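Local coordinates for protein endonuclease PI-MtuI (Mycobacterium tuberculosis, PDB 2IMZ) that probably excises itself from the host RecA precursor and joins the flanking segments by protein splicing, being the splicing domain of the RecA intein, at residues 86-98 against 129-141. The protein carries 1 engineered substitution. Residues are numbered along the deposited sequence; the frame is centred on the assembly and turned at random.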
loop_
_atom_site.group_PDB
_atom_site.type_symbol
_atom_site.label_atom_id
_atom_site.label_comp_id
_atom_site.label_asym_id
_atom_site.label_seq_id
_atom_site.Cartn_x
_atom_site.Cartn_y
_atom_site.Cartn_z
ATOM N N GLU A 86 -10.523 11.788 -4.996
ATOM C CA GLU A 86 -11.648 11.594 -5.904
ATOM C C GLU A 86 -12.981 11.488 -5.169
ATOM O O GLU A 86 -14.045 11.490 -5.788
ATOM C CB GLU A 86 -11.417 10.345 -6.749
ATOM C CG GLU A 86 -10.220 10.472 -7.681
ATOM C CD GLU A 86 -9.857 9.164 -8.349
ATOM O OE1 GLU A 86 -10.744 8.551 -8.980
ATOM O OE2 GLU A 86 -8.680 8.753 -8.248
ATOM N N LEU A 87 -12.919 11.402 -3.844
ATOM C CA LEU A 87 -14.129 11.295 -3.041
ATOM C C LEU A 87 -14.825 12.642 -2.891
ATOM O O LEU A 87 -14.182 13.690 -2.827
ATOM C CB LEU A 87 -13.796 10.716 -1.667
ATOM C CG LEU A 87 -13.182 9.317 -1.743
ATOM C CD1 LEU A 87 -12.805 8.844 -0.352
ATOM C CD2 LEU A 87 -14.171 8.358 -2.389
ATOM N N ARG A 88 -16.152 12.599 -2.839
ATOM C CA ARG A 88 -16.950 13.809 -2.714
ATOM C C ARG A 88 -17.961 13.692 -1.590
ATOM O O ARG A 88 -18.218 12.605 -1.071
ATOM C CB ARG A 88 -17.690 14.083 -4.028
ATOM C CG ARG A 88 -16.776 14.331 -5.216
ATOM C CD ARG A 88 -16.109 15.693 -5.128
ATOM N NE ARG A 88 -15.218 15.933 -6.260
ATOM C CZ ARG A 88 -13.997 15.422 -6.378
ATOM N NH1 ARG A 88 -13.505 14.639 -5.426
ATOM N NH2 ARG A 88 -13.267 15.690 -7.453
ATOM N N LYS A 89 -18.538 14.828 -1.225
ATOM C CA LYS A 89 -19.544 14.872 -0.183
ATOM C C LYS A 89 -20.652 13.888 -0.540
ATOM O O LYS A 89 -21.127 13.859 -1.678
ATOM C CB LYS A 89 -20.102 16.288 -0.077
ATOM C CG LYS A 89 -21.241 16.439 0.897
ATOM C CD LYS A 89 -21.657 17.893 0.983
ATOM C CE LYS A 89 -22.822 18.076 1.926
ATOM N NZ LYS A 89 -23.102 19.521 2.122
ATOM N N GLY A 90 -21.051 13.070 0.429
ATOM C CA GLY A 90 -22.097 12.094 0.184
ATOM C C GLY A 90 -21.596 10.693 -0.114
ATOM O O GLY A 90 -22.335 9.721 0.057
ATOM N N ASP A 91 -20.355 10.573 -0.575
ATOM C CA ASP A 91 -19.799 9.258 -0.864
ATOM C C ASP A 91 -19.629 8.514 0.450
ATOM O O ASP A 91 -19.349 9.128 1.480
ATOM C CB ASP A 91 -18.438 9.374 -1.555
ATOM C CG ASP A 91 -18.549 9.836 -2.992
ATOM O OD1 ASP A 91 -19.632 9.660 -3.591
ATOM O OD2 ASP A 91 -17.546 10.356 -3.524
ATOM N N ARG A 92 -19.796 7.197 0.416
ATOM C CA ARG A 92 -19.650 6.399 1.621
ATOM C C ARG A 92 -18.268 5.759 1.701
ATOM O O ARG A 92 -17.680 5.377 0.681
ATOM C CB ARG A 92 -20.736 5.316 1.681
ATOM C CG ARG A 92 -22.149 5.881 1.815
ATOM C CD ARG A 92 -23.199 4.789 1.997
ATOM N NE ARG A 92 -23.403 3.982 0.797
ATOM C CZ ARG A 92 -23.960 4.428 -0.327
ATOM N NH1 ARG A 92 -24.374 5.685 -0.418
ATOM N NH2 ARG A 92 -24.114 3.612 -1.360
ATOM N N VAL A 93 -17.743 5.676 2.917
ATOM C CA VAL A 93 -16.440 5.065 3.148
ATOM C C VAL A 93 -16.595 4.043 4.261
ATOM O O VAL A 93 -17.513 4.138 5.073
ATOM C CB VAL A 93 -15.363 6.112 3.551
ATOM C CG1 VAL A 93 -15.150 7.103 2.410
ATOM C CG2 VAL A 93 -15.769 6.839 4.825
ATOM N N ALA A 94 -15.707 3.056 4.286
ATOM C CA ALA A 94 -15.759 2.013 5.308
ATOM C C ALA A 94 -15.383 2.569 6.678
ATOM O O ALA A 94 -14.308 3.144 6.849
ATOM C CB ALA A 94 -14.818 0.871 4.931
ATOM N N GLN A 95 -16.280 2.391 7.645
ATOM C CA GLN A 95 -16.070 2.861 9.017
ATOM C C GLN A 95 -16.502 1.767 9.987
ATOM O O GLN A 95 -17.692 1.603 10.266
ATOM C CB GLN A 95 -16.887 4.129 9.285
ATOM C CG GLN A 95 -16.823 4.606 10.739
ATOM C CD GLN A 95 -17.762 5.763 11.026
ATOM O OE1 GLN A 95 -17.384 6.933 10.917
ATOM N NE2 GLN A 95 -19.000 5.442 11.388
ATOM N N PRO A 96 -15.539 0.995 10.506
ATOM C CA PRO A 96 -15.837 -0.087 11.449
ATOM C C PRO A 96 -16.491 0.412 12.734
ATOM O O PRO A 96 -16.081 1.427 13.295
ATOM C CB PRO A 96 -14.465 -0.705 11.700
ATOM C CG PRO A 96 -13.768 -0.493 10.389
ATOM C CD PRO A 96 -14.132 0.934 10.071
ATOM N N ARG A 97 -17.513 -0.300 13.196
ATOM C CA ARG A 97 -18.203 0.080 14.422
ATOM C C ARG A 97 -18.570 -1.159 15.223
ATOM O O ARG A 97 -18.899 -2.196 14.649
ATOM C CB ARG A 97 -19.500 0.834 14.119
ATOM C CG ARG A 97 -19.401 1.996 13.150
ATOM C CD ARG A 97 -20.801 2.534 12.903
ATOM N NE ARG A 97 -20.911 3.301 11.666
ATOM C CZ ARG A 97 -22.068 3.609 11.091
ATOM N NH1 ARG A 97 -23.206 3.211 11.645
ATOM N NH2 ARG A 97 -22.092 4.307 9.964
ATOM N N ARG A 98 -18.515 -1.043 16.545
ATOM C CA ARG A 98 -18.886 -2.141 17.425
ATOM C C ARG A 98 -20.390 -2.061 17.671
ATOM O O ARG A 98 -20.979 -0.986 17.597
ATOM C CB ARG A 98 -18.156 -2.034 18.767
ATOM C CG ARG A 98 -16.678 -2.355 18.710
ATOM C CD ARG A 98 -16.020 -2.151 20.068
ATOM N NE ARG A 98 -16.682 -2.909 21.126
ATOM C CZ ARG A 98 -16.767 -4.234 21.156
ATOM N NH1 ARG A 98 -16.228 -4.951 20.183
ATOM N NH2 ARG A 98 -17.389 -4.843 22.158
ATOM N N ALA A 129 -14.603 -7.817 17.194
ATOM C CA ALA A 129 -16.053 -7.687 17.274
ATOM C C ALA A 129 -16.543 -6.592 16.326
ATOM O O ALA A 129 -17.681 -6.632 15.861
ATOM C CB ALA A 129 -16.471 -7.370 18.702
ATOM N N GLU A 130 -15.685 -5.617 16.038
ATOM C CA GLU A 130 -16.057 -4.533 15.132
ATOM C C GLU A 130 -16.615 -5.085 13.828
ATOM O O GLU A 130 -16.119 -6.084 13.296
ATOM C CB GLU A 130 -14.852 -3.640 14.812
ATOM C CG GLU A 130 -14.512 -2.604 15.880
ATOM C CD GLU A 130 -13.705 -3.168 17.030
ATOM O OE1 GLU A 130 -13.565 -4.411 17.118
ATOM O OE2 GLU A 130 -13.212 -2.363 17.854
ATOM N N GLU A 131 -17.647 -4.422 13.313
ATOM C CA GLU A 131 -18.280 -4.828 12.065
ATOM C C GLU A 131 -17.997 -3.750 11.028
ATOM O O GLU A 131 -17.977 -2.563 11.351
ATOM C CB GLU A 131 -19.795 -4.962 12.257
ATOM C CG GLU A 131 -20.492 -5.746 11.154
ATOM C CD GLU A 131 -22.002 -5.624 11.206
ATOM O OE1 GLU A 131 -22.561 -5.582 12.320
ATOM O OE2 GLU A 131 -22.632 -5.579 10.127
ATOM N N LEU A 132 -17.772 -4.155 9.783
ATOM C CA LEU A 132 -17.511 -3.184 8.732
ATOM C C LEU A 132 -18.825 -2.504 8.363
ATOM O O LEU A 132 -19.754 -3.147 7.879
ATOM C CB LEU A 132 -16.908 -3.877 7.505
ATOM C CG LEU A 132 -16.474 -2.984 6.339
ATOM C CD1 LEU A 132 -15.426 -1.990 6.808
ATOM C CD2 LEU A 132 -15.913 -3.852 5.222
ATOM N N ARG A 133 -18.905 -1.205 8.623
ATOM C CA ARG A 133 -20.096 -0.421 8.312
ATOM C C ARG A 133 -19.650 0.695 7.380
ATOM O O ARG A 133 -18.457 0.863 7.134
ATOM C CB ARG A 133 -20.689 0.186 9.587
ATOM C CG ARG A 133 -20.990 -0.827 10.689
ATOM C CD ARG A 133 -22.084 -1.793 10.272
ATOM N NE ARG A 133 -23.348 -1.110 10.016
ATOM C CZ ARG A 133 -24.091 -0.525 10.951
ATOM N NH1 ARG A 133 -23.702 -0.536 12.219
ATOM N NH2 ARG A 133 -25.228 0.072 10.618
ATOM N N TYR A 134 -20.603 1.464 6.868
ATOM C CA TYR A 134 -20.269 2.553 5.968
ATOM C C TYR A 134 -20.831 3.870 6.471
ATOM O O TYR A 134 -21.926 3.919 7.037
ATOM C CB TYR A 134 -20.794 2.241 4.565
ATOM C CG TYR A 134 -20.046 1.107 3.899
ATOM C CD1 TYR A 134 -18.816 1.328 3.277
ATOM C CD2 TYR A 134 -20.536 -0.196 3.940
ATOM C CE1 TYR A 134 -18.092 0.283 2.715
ATOM C CE2 TYR A 134 -19.819 -1.253 3.381
ATOM C CZ TYR A 134 -18.598 -1.006 2.772
ATOM O OH TYR A 134 -17.880 -2.047 2.224
ATOM N N SER A 135 -20.060 4.934 6.285
ATOM C CA SER A 135 -20.469 6.267 6.708
ATOM C C SER A 135 -20.196 7.247 5.583
ATOM O O SER A 135 -19.247 7.074 4.821
ATOM C CB SER A 135 -19.703 6.687 7.963
ATOM O OG SER A 135 -20.088 5.892 9.068
ATOM N N VAL A 136 -21.029 8.278 5.482
ATOM C CA VAL A 136 -20.873 9.266 4.430
ATOM C C VAL A 136 -19.899 10.385 4.764
ATOM O O VAL A 136 -19.655 10.697 5.932
ATOM C CB VAL A 136 -22.232 9.913 4.065
ATOM C CG1 VAL A 136 -23.193 8.849 3.570
ATOM C CG2 VAL A 136 -22.815 10.638 5.275
ATOM N N ILE A 137 -19.334 10.970 3.715
ATOM C CA ILE A 137 -18.417 12.092 3.840
ATOM C C ILE A 137 -19.305 13.328 3.967
ATOM O O ILE A 137 -20.162 13.577 3.113
ATOM C CB ILE A 137 -17.526 12.223 2.588
ATOM C CG1 ILE A 137 -16.555 11.039 2.522
ATOM C CG2 ILE A 137 -16.760 13.535 2.620
ATOM C CD1 ILE A 137 -15.792 10.942 1.217
ATOM N N ARG A 138 -19.111 14.094 5.036
ATOM C CA ARG A 138 -19.922 15.284 5.272
ATOM C C ARG A 138 -19.335 16.529 4.618
ATOM O O ARG A 138 -20.064 17.464 4.280
ATOM C CB ARG A 138 -20.059 15.542 6.781
ATOM C CG ARG A 138 -20.471 14.326 7.607
ATOM C CD ARG A 138 -21.939 14.320 8.026
ATOM N NE ARG A 138 -22.851 14.179 6.904
ATOM C CZ ARG A 138 -24.075 13.661 6.986
ATOM N NH1 ARG A 138 -24.552 13.221 8.144
ATOM N NH2 ARG A 138 -24.826 13.577 5.900
ATOM N N GLU A 139 -18.018 16.546 4.433
ATOM C CA GLU A 139 -17.369 17.715 3.862
ATOM C C GLU A 139 -15.970 17.434 3.317
ATOM O O GLU A 139 -15.222 16.634 3.879
ATOM C CB GLU A 139 -17.295 18.803 4.940
ATOM C CG GLU A 139 -16.550 20.067 4.553
ATOM C CD GLU A 139 -16.419 21.041 5.713
ATOM O OE1 GLU A 139 -16.871 20.716 6.836
ATOM O OE2 GLU A 139 -15.854 22.134 5.504
ATOM N N VAL A 140 -15.631 18.091 2.212
ATOM C CA VAL A 140 -14.309 17.958 1.607
ATOM C C VAL A 140 -13.578 19.275 1.863
ATOM O O VAL A 140 -14.065 20.346 1.489
ATOM C CB VAL A 140 -14.398 17.702 0.088
ATOM C CG1 VAL A 140 -13.002 17.693 -0.523
ATOM C CG2 VAL A 140 -15.098 16.372 -0.175
ATOM N N LEU A 141 -12.421 19.193 2.514
ATOM C CA LEU A 141 -11.636 20.381 2.843
ATOM C C LEU A 141 -10.500 20.633 1.859
ATOM O O LEU A 141 -9.903 19.695 1.326
ATOM C CB LEU A 141 -11.061 20.266 4.260
ATOM C CG LEU A 141 -12.028 20.211 5.449
ATOM C CD1 LEU A 141 -12.911 21.445 5.442
ATOM C CD2 LEU A 141 -12.869 18.948 5.390
HETATM O O HOH W 1 -20.321 20.443 3.458
HETATM O O HOH W 2 -21.784 -2.283 14.201
#
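Arg97 reaches across to Ser135, its NH2 donating to OG at 2.7 Å, with the oxygen tilted a little out of the guanidinium plane. The chain extended from CG to NE carries the group there, and CB of Arg133 lies over one of its faces. The folded Arg133 side chain crosses it at about a right angle, bringing the two NH1 atoms to 3.8 Å, where the like charges probably repel; a water joins Arg133 NH1 to Arg97 O. Paired backbone bonds between Val93 and Ser135 and between Arg97 and Glu131 define an antiparallel register, with Gln95 N bound to Arg133 O at 2.7 Å between them. Just before strand 92-94, the type II turn from Arg88 to Asp91 presents Gly90 N to Ile137 O, while Asp91 O accepts from Ile137 N. Ile137 CD1 meets Leu87 CB at 3.5 Å and Val93 CG1 at 4.1 Å; Leu87 and Val93 also touch Val75. Leu132 CD1 presses tightly on Ala94 CB at 3.5 Å, and both side chains touch Val165. Backbone bonds thus join 86-98 to strand 134-153 and the residues leading into it in the mainly beta Hint (intein) fold, while buried Ser135 OG helps fix the Arg97 guanidinium beside Arg133.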